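Local coordinates for protein 4-alpha-glucanotransferase (Corynebacterium glutamicum, PDB 5B68) that is an amylomaltase (4-alpha-glucanotransferase) with a TIM-barrel-type main part and an N-terminal beta-sandwich domain, at residues A[352-355]-A[356-359]; A[62-65]-A[66-70]; A[664-667]-A[668-671]. One frame throughout, in Å; residues are numbered along the deposited sequence.

How the contacts relate
All three contacts are local, each joining two abutting segments, so none closes a long loop; they come in series along the chain, neither nesting nor crossing. Contact 2 (62-70) comes first, late in helix 54-69, where the helix meets strands 121-123 and 126-134 of the beta sandwich as well as helix 5-13. Contact 1 (352-359) follows on helix 349-376, which packs on helices 286-301 and 307-338 and leads to strand 382-387 of the parallel barrel sheet. Contact 3 (664-671) is a turn in the loop between helices 650-654 and 694-702. Centre to centre, contacts 1 and 3 are about 33 Å apart; contact 2 lies about 44 Å from contact 1 and 48 Å from contact 3.

Contact 1 (A[352-355]-A[356-359]); sequences LTMF and YMWL
F355 turns the edge of its ring to the face of Y356 in a T-shaped pair, the core of an aromatic cluster on helix 349-376, which precedes strand 382-387 of the TIM-barrel domain. The centroids lie 5.0 Å apart and the planes meet at 75°, with F355 CD2 standing over the centre of the tyrosine ring. One face of the same phenylalanine receives L359, one helical turn on: CG lies above it, and L359 CD1 comes to 3.7 Å from F355 CE2. F355 CE1 meets the edge of the W358 indole, 3.9 Å from CZ3, with the two rings set obliquely. The phenylalanine can serve all three because its CG is anti to the backbone N (chi1 171°), beside the carbonyl carbon and so toward the residues that follow, 356-359. A ring without polar atoms suits this buried spot, whereas Y356 can be buried because its OH is hydrogen-bonded to E335 on helix 307-338. Farther out, W358 meets F301 and F313, and L359 rests on L297, so helices 286-301 and 307-338 pack against the cluster, together with loop residues such as P245. Beneath the side chains, the i to i+4 bonds of the alpha helix set their spacing, as from L359 N to F355 O (3.0 Å). The tyrosine ring also crowds its own helix: Y356 CD2 sits 3.0 Å from L352 O.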
# COMPACT_ATOMS: atom_id res chain seq x y z
N LEU A 352 -12.74 3.99 -26.59
CA LEU A 352 -12.31 2.99 -25.61
C LEU A 352 -11.59 3.68 -24.46
O LEU A 352 -11.80 3.31 -23.30
CB LEU A 352 -11.36 1.95 -26.19
CG LEU A 352 -11.93 0.75 -26.93
CD1 LEU A 352 -10.78 -0.06 -27.45
CD2 LEU A 352 -12.82 -0.08 -25.97
N THR A 353 -10.72 4.66 -24.77
CA THR A 353 -10.03 5.43 -23.73
C THR A 353 -11.06 6.12 -22.82
O THR A 353 -10.98 6.09 -21.56
CB THR A 353 -9.01 6.43 -24.36
OG1 THR A 353 -7.97 5.72 -25.02
CG2 THR A 353 -8.45 7.37 -23.28
N MET A 354 -12.07 6.69 -23.42
CA MET A 354 -13.09 7.41 -22.69
C MET A 354 -13.86 6.47 -21.74
O MET A 354 -14.23 6.88 -20.65
CB MET A 354 -14.03 8.10 -23.63
CG MET A 354 -15.04 8.97 -22.93
SD MET A 354 -14.41 10.32 -21.93
CE MET A 354 -13.97 11.52 -23.19
N PHE A 355 -14.15 5.26 -22.25
CA PHE A 355 -14.82 4.21 -21.46
C PHE A 355 -13.99 3.89 -20.22
O PHE A 355 -14.57 3.80 -19.12
CB PHE A 355 -14.97 2.97 -22.28
CG PHE A 355 -15.46 1.77 -21.48
CD1 PHE A 355 -16.80 1.68 -21.11
CD2 PHE A 355 -14.58 0.74 -21.19
CE1 PHE A 355 -17.25 0.56 -20.40
CE2 PHE A 355 -15.03 -0.36 -20.51
CZ PHE A 355 -16.38 -0.43 -20.12
N TYR A 356 -12.68 3.75 -20.36
CA TYR A 356 -11.86 3.43 -19.16
C TYR A 356 -11.75 4.60 -18.22
O TYR A 356 -11.68 4.43 -16.97
CB TYR A 356 -10.54 2.79 -19.54
CG TYR A 356 -10.71 1.44 -20.14
CD1 TYR A 356 -11.04 0.36 -19.32
CD2 TYR A 356 -10.57 1.20 -21.54
CE1 TYR A 356 -11.23 -0.91 -19.83
CE2 TYR A 356 -10.74 -0.07 -22.06
CZ TYR A 356 -11.07 -1.13 -21.19
OH TYR A 356 -11.22 -2.43 -21.65
N MET A 357 -11.80 5.82 -18.74
CA MET A 357 -11.89 7.02 -17.89
C MET A 357 -13.17 7.03 -17.09
O MET A 357 -13.21 7.29 -15.83
CB MET A 357 -11.71 8.29 -18.72
CG MET A 357 -10.33 8.38 -19.36
SD MET A 357 -10.26 9.77 -20.57
CE MET A 357 -10.18 11.10 -19.41
N TRP A 358 -14.25 6.66 -17.76
CA TRP A 358 -15.55 6.69 -17.17
C TRP A 358 -15.65 5.66 -16.06
O TRP A 358 -16.24 5.97 -15.01
CB TRP A 358 -16.59 6.47 -18.29
CG TRP A 358 -18.01 6.32 -17.89
CD1 TRP A 358 -18.83 7.28 -17.55
CD2 TRP A 358 -18.75 5.10 -17.87
NE1 TRP A 358 -20.10 6.76 -17.31
CE2 TRP A 358 -20.05 5.41 -17.51
CE3 TRP A 358 -18.43 3.77 -18.16
CZ2 TRP A 358 -21.06 4.43 -17.37
CZ3 TRP A 358 -19.45 2.79 -18.06
CH2 TRP A 358 -20.75 3.15 -17.65
N LEU A 359 -15.08 4.46 -16.27
CA LEU A 359 -15.02 3.45 -15.16
C LEU A 359 -14.35 4.01 -13.90
O LEU A 359 -14.82 3.75 -12.81
CB LEU A 359 -14.24 2.22 -15.56
CG LEU A 359 -14.90 1.39 -16.66
CD1 LEU A 359 -14.13 0.11 -16.95
CD2 LEU A 359 -16.35 1.09 -16.33

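Contact 2 (A[62-65]-A[66-70]); sequences ALFH and DREFT. With SO4 (sulfate ion), chain G.
L63 and R67 lie side by side and point the same way, one helical turn apart. The leucine puts CD2 over one face of the guanidinium, toward its rim, at 3.8 Å from R67 NH2. Leucine is apt here, since its branched end can cover a flat cationic face without competing for the N-H groups, which all point out around the edge. Two of these grip a sulfate ion, probably from the crystallisation liquor: R67 NH1 donates to O1 and NH2 to O2, both at 2.9 Å and nearly straight. The arginine reaches the ion because its chain is extended from CG to NE, while CG itself stays beside the backbone N (chi1 -82°). R59, Q60 and N45 also form hydrogen bonds with the sulfate, so cationic and neutral groups gather round the anion. The same i to i+4 spacing of the alpha helix, in helix 54-69, brings F64 and E68 together, under backbone bonds such as the 2.9 Å one from E68 N to F64 O. Here the first torsion of the glutamate sets CG beside its backbone N, and CG makes an off-centre CH-pi contact with the phenylalanine ring, 3.7 Å from F64 CE2. A bend at chi2 (-55°) then turns the carboxylate, whose plane lies only 19° from the ring plane, and OE2 forms a salt bridge with R71. On another side of the helix D66 sends OD1 to R121 of the beta sandwich. F69 carries its ring away from the helix, into a cation-pi contact with R121 and against H90. Where the helix gives way to a loop, T70 N bonds R67 O at 3.2 Å.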
# COMPACT_ATOMS: atom_id res chain seq x y z
N ALA A 62 33.45 10.67 -11.68
CA ALA A 62 33.64 12.03 -12.09
C ALA A 62 32.40 12.62 -12.77
O ALA A 62 32.07 13.76 -12.49
CB ALA A 62 34.89 12.19 -13.00
N LEU A 63 31.72 11.83 -13.62
CA LEU A 63 30.51 12.29 -14.27
C LEU A 63 29.38 12.57 -13.24
O LEU A 63 28.64 13.54 -13.41
CB LEU A 63 29.98 11.35 -15.35
CG LEU A 63 30.78 11.49 -16.67
CD1 LEU A 63 30.57 10.24 -17.53
CD2 LEU A 63 30.40 12.74 -17.49
N PHE A 64 29.32 11.75 -12.18
CA PHE A 64 28.31 12.01 -11.13
C PHE A 64 28.58 13.41 -10.50
O PHE A 64 27.67 14.22 -10.40
CB PHE A 64 28.36 10.94 -10.05
CG PHE A 64 27.35 11.15 -8.97
CD1 PHE A 64 26.06 10.68 -9.17
CD2 PHE A 64 27.64 11.96 -7.84
CE1 PHE A 64 25.10 10.88 -8.18
CE2 PHE A 64 26.67 12.17 -6.87
CZ PHE A 64 25.41 11.67 -7.08
N HIS A 65 29.85 13.68 -10.08
CA HIS A 65 30.15 14.98 -9.42
C HIS A 65 29.95 16.13 -10.38
O HIS A 65 29.42 17.15 -10.03
CB HIS A 65 31.53 14.98 -8.75
CG HIS A 65 31.63 14.00 -7.64
ND1 HIS A 65 30.91 14.12 -6.48
CD2 HIS A 65 32.40 12.90 -7.49
CE1 HIS A 65 31.22 13.13 -5.66
NE2 HIS A 65 32.11 12.37 -6.26
N ASP A 66 30.31 15.94 -11.62
CA ASP A 66 30.15 16.99 -12.59
C ASP A 66 28.68 17.31 -12.90
O ASP A 66 28.27 18.44 -13.01
CB ASP A 66 30.88 16.65 -13.90
CG ASP A 66 32.37 16.72 -13.79
OD1 ASP A 66 32.92 17.14 -12.77
OD2 ASP A 66 32.99 16.26 -14.76
N ARG A 67 27.88 16.26 -13.04
CA ARG A 67 26.47 16.43 -13.29
C ARG A 67 25.79 17.07 -12.09
O ARG A 67 24.94 17.93 -12.29
CB ARG A 67 25.85 15.11 -13.71
CG ARG A 67 26.12 14.88 -15.23
CD ARG A 67 26.07 13.43 -15.67
NE ARG A 67 26.47 13.31 -17.08
CZ ARG A 67 26.67 12.14 -17.69
NH1 ARG A 67 26.50 11.00 -17.03
NH2 ARG A 67 27.01 12.10 -18.98
N GLU A 68 26.24 16.74 -10.88
CA GLU A 68 25.69 17.40 -9.68
C GLU A 68 26.05 18.87 -9.69
O GLU A 68 25.21 19.69 -9.31
CB GLU A 68 26.18 16.81 -8.39
CG GLU A 68 25.52 15.48 -8.01
CD GLU A 68 24.02 15.60 -7.96
OE1 GLU A 68 23.55 16.28 -7.04
OE2 GLU A 68 23.34 15.04 -8.83
N PHE A 69 27.24 19.18 -10.17
CA PHE A 69 27.72 20.58 -10.19
C PHE A 69 27.04 21.43 -11.22
O PHE A 69 27.07 22.66 -11.11
CB PHE A 69 29.27 20.64 -10.26
CG PHE A 69 29.82 21.89 -9.68
CD1 PHE A 69 29.93 22.01 -8.31
CD2 PHE A 69 30.11 23.00 -10.50
CE1 PHE A 69 30.43 23.19 -7.76
CE2 PHE A 69 30.58 24.17 -9.96
CZ PHE A 69 30.71 24.28 -8.59
N THR A 70 26.40 20.83 -12.23
CA THR A 70 25.71 21.57 -13.28
C THR A 70 24.19 21.49 -13.16
O THR A 70 23.47 21.95 -14.02
CB THR A 70 26.18 21.12 -14.66
OG1 THR A 70 26.00 19.70 -14.79
CG2 THR A 70 27.65 21.40 -14.74
S SO4 G . 27.47 8.43 -19.90
O1 SO4 G . 26.76 8.59 -18.61
O2 SO4 G . 27.87 9.78 -20.40
O3 SO4 G . 28.71 7.65 -19.72
O4 SO4 G . 26.44 7.76 -20.77

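Contact 3 (A[664-667]-A[668-671]); sequences GTTR and DMYP. With SO4 (sulfate ion), chain E.
T666 and D668 lie side by side and point the same way, and this parallel setting lets the threonine hydroxyl reach the carboxylate: OG1 donates to OD1 at 2.8 Å, meeting that oxygen nearly along its C-O bond. Both side chains take the inner position between the backbone N and the carbonyl carbon (chi1 36° for T666, 56° for D668), which brings the two polar ends within bonding distance. Short side chains suit this place, since a hydroxyl and a carboxylate on brief stems can meet across the single intervening residue. The bend itself, in the surface loop between helices 650-654 and 694-702, is a type I beta turn with R667 and D668 at its corners, closed by M669 N bonding T666 O at 2.8 Å; Y670 N adds a weak bond to the same carbonyl.

M669 crosses T666 at a slant instead of running beside it. Its chain is straight as far as SD and then bends at chi3 (71°), and the sulfur comes 3.1 Å from T666 OG1 while accepting a weak hydrogen bond from T666 N at 3.4 Å. The methyl end turns toward T665, with CE 4.1 Å from T665 CG2. An unbranched, polarisable thioether fits well, able to lie against both a peptide N-H and a methyl group; M669 also touches V582.

T665 faces the turn with CB but directs OG1 to Q662 and N672. Y670 leads its ring away from the bend, with its OH bonded to A659, and both residues touch L580. At the other end, G664, in a left-handed conformation, offers its N to a sulfate ion, O4 at 3.0 Å, which N661 also binds. The carboxylate of D668 would be expected to polarise the T666 hydroxyl that it holds.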
# COMPACT_ATOMS: atom_id res chain seq x y z
N GLY A 664 4.00 -17.30 0.62
CA GLY A 664 4.91 -18.23 -0.03
C GLY A 664 4.28 -19.54 -0.52
O GLY A 664 4.98 -20.58 -0.61
N THR A 665 2.98 -19.53 -0.78
CA THR A 665 2.35 -20.54 -1.62
C THR A 665 1.87 -19.82 -2.83
O THR A 665 1.71 -18.60 -2.80
CB THR A 665 1.11 -21.19 -0.99
OG1 THR A 665 0.16 -20.18 -0.63
CG2 THR A 665 1.48 -22.01 0.24
N THR A 666 1.65 -20.56 -3.91
CA THR A 666 1.22 -20.00 -5.17
C THR A 666 -0.18 -20.47 -5.47
O THR A 666 -0.71 -21.37 -4.82
CB THR A 666 2.18 -20.49 -6.32
OG1 THR A 666 2.56 -21.86 -6.03
CG2 THR A 666 3.42 -19.66 -6.36
N ARG A 667 -0.78 -19.88 -6.48
CA ARG A 667 -2.19 -20.05 -6.72
C ARG A 667 -2.63 -21.48 -7.09
O ARG A 667 -3.78 -21.84 -6.91
CB ARG A 667 -2.68 -19.04 -7.75
CG ARG A 667 -2.25 -19.32 -9.20
CD ARG A 667 -2.49 -18.10 -10.09
NE ARG A 667 -1.87 -18.28 -11.40
CZ ARG A 667 -0.62 -17.99 -11.72
NH1 ARG A 667 0.26 -17.51 -10.83
NH2 ARG A 667 -0.20 -18.25 -12.98
N ASP A 668 -1.71 -22.28 -7.62
CA ASP A 668 -2.01 -23.71 -7.85
C ASP A 668 -1.91 -24.55 -6.55
O ASP A 668 -2.29 -25.70 -6.54
CB ASP A 668 -1.03 -24.30 -8.89
CG ASP A 668 0.43 -24.11 -8.49
OD1 ASP A 668 0.73 -23.34 -7.51
OD2 ASP A 668 1.28 -24.71 -9.18
N MET A 669 -1.38 -23.99 -5.49
CA MET A 669 -1.30 -24.69 -4.22
C MET A 669 -2.53 -24.48 -3.29
O MET A 669 -3.00 -25.39 -2.64
CB MET A 669 -0.00 -24.27 -3.54
CG MET A 669 1.25 -24.47 -4.40
SD MET A 669 2.68 -23.76 -3.61
CE MET A 669 2.85 -24.95 -2.27
N TYR A 670 -3.05 -23.26 -3.26
CA TYR A 670 -4.15 -22.88 -2.33
C TYR A 670 -4.84 -21.71 -2.98
O TYR A 670 -4.14 -20.88 -3.59
CB TYR A 670 -3.55 -22.46 -1.00
CG TYR A 670 -4.60 -22.16 0.07
CD1 TYR A 670 -5.21 -23.17 0.75
CD2 TYR A 670 -4.92 -20.84 0.39
CE1 TYR A 670 -6.16 -22.90 1.76
CE2 TYR A 670 -5.86 -20.55 1.39
CZ TYR A 670 -6.49 -21.60 2.07
OH TYR A 670 -7.47 -21.34 3.06
N PRO A 671 -6.14 -21.55 -2.82
CA PRO A 671 -6.81 -20.44 -3.51
C PRO A 671 -6.68 -19.11 -2.78
O PRO A 671 -7.66 -18.54 -2.35
CB PRO A 671 -8.27 -20.88 -3.56
CG PRO A 671 -8.36 -22.18 -2.85
CD PRO A 671 -7.10 -22.38 -2.09
S SO4 E . 2.78 -13.84 -0.60
O1 SO4 E . 1.37 -13.37 -0.51
O2 SO4 E . 3.49 -12.83 -1.40
O3 SO4 E . 3.36 -13.90 0.76
O4 SO4 E . 2.87 -15.20 -1.15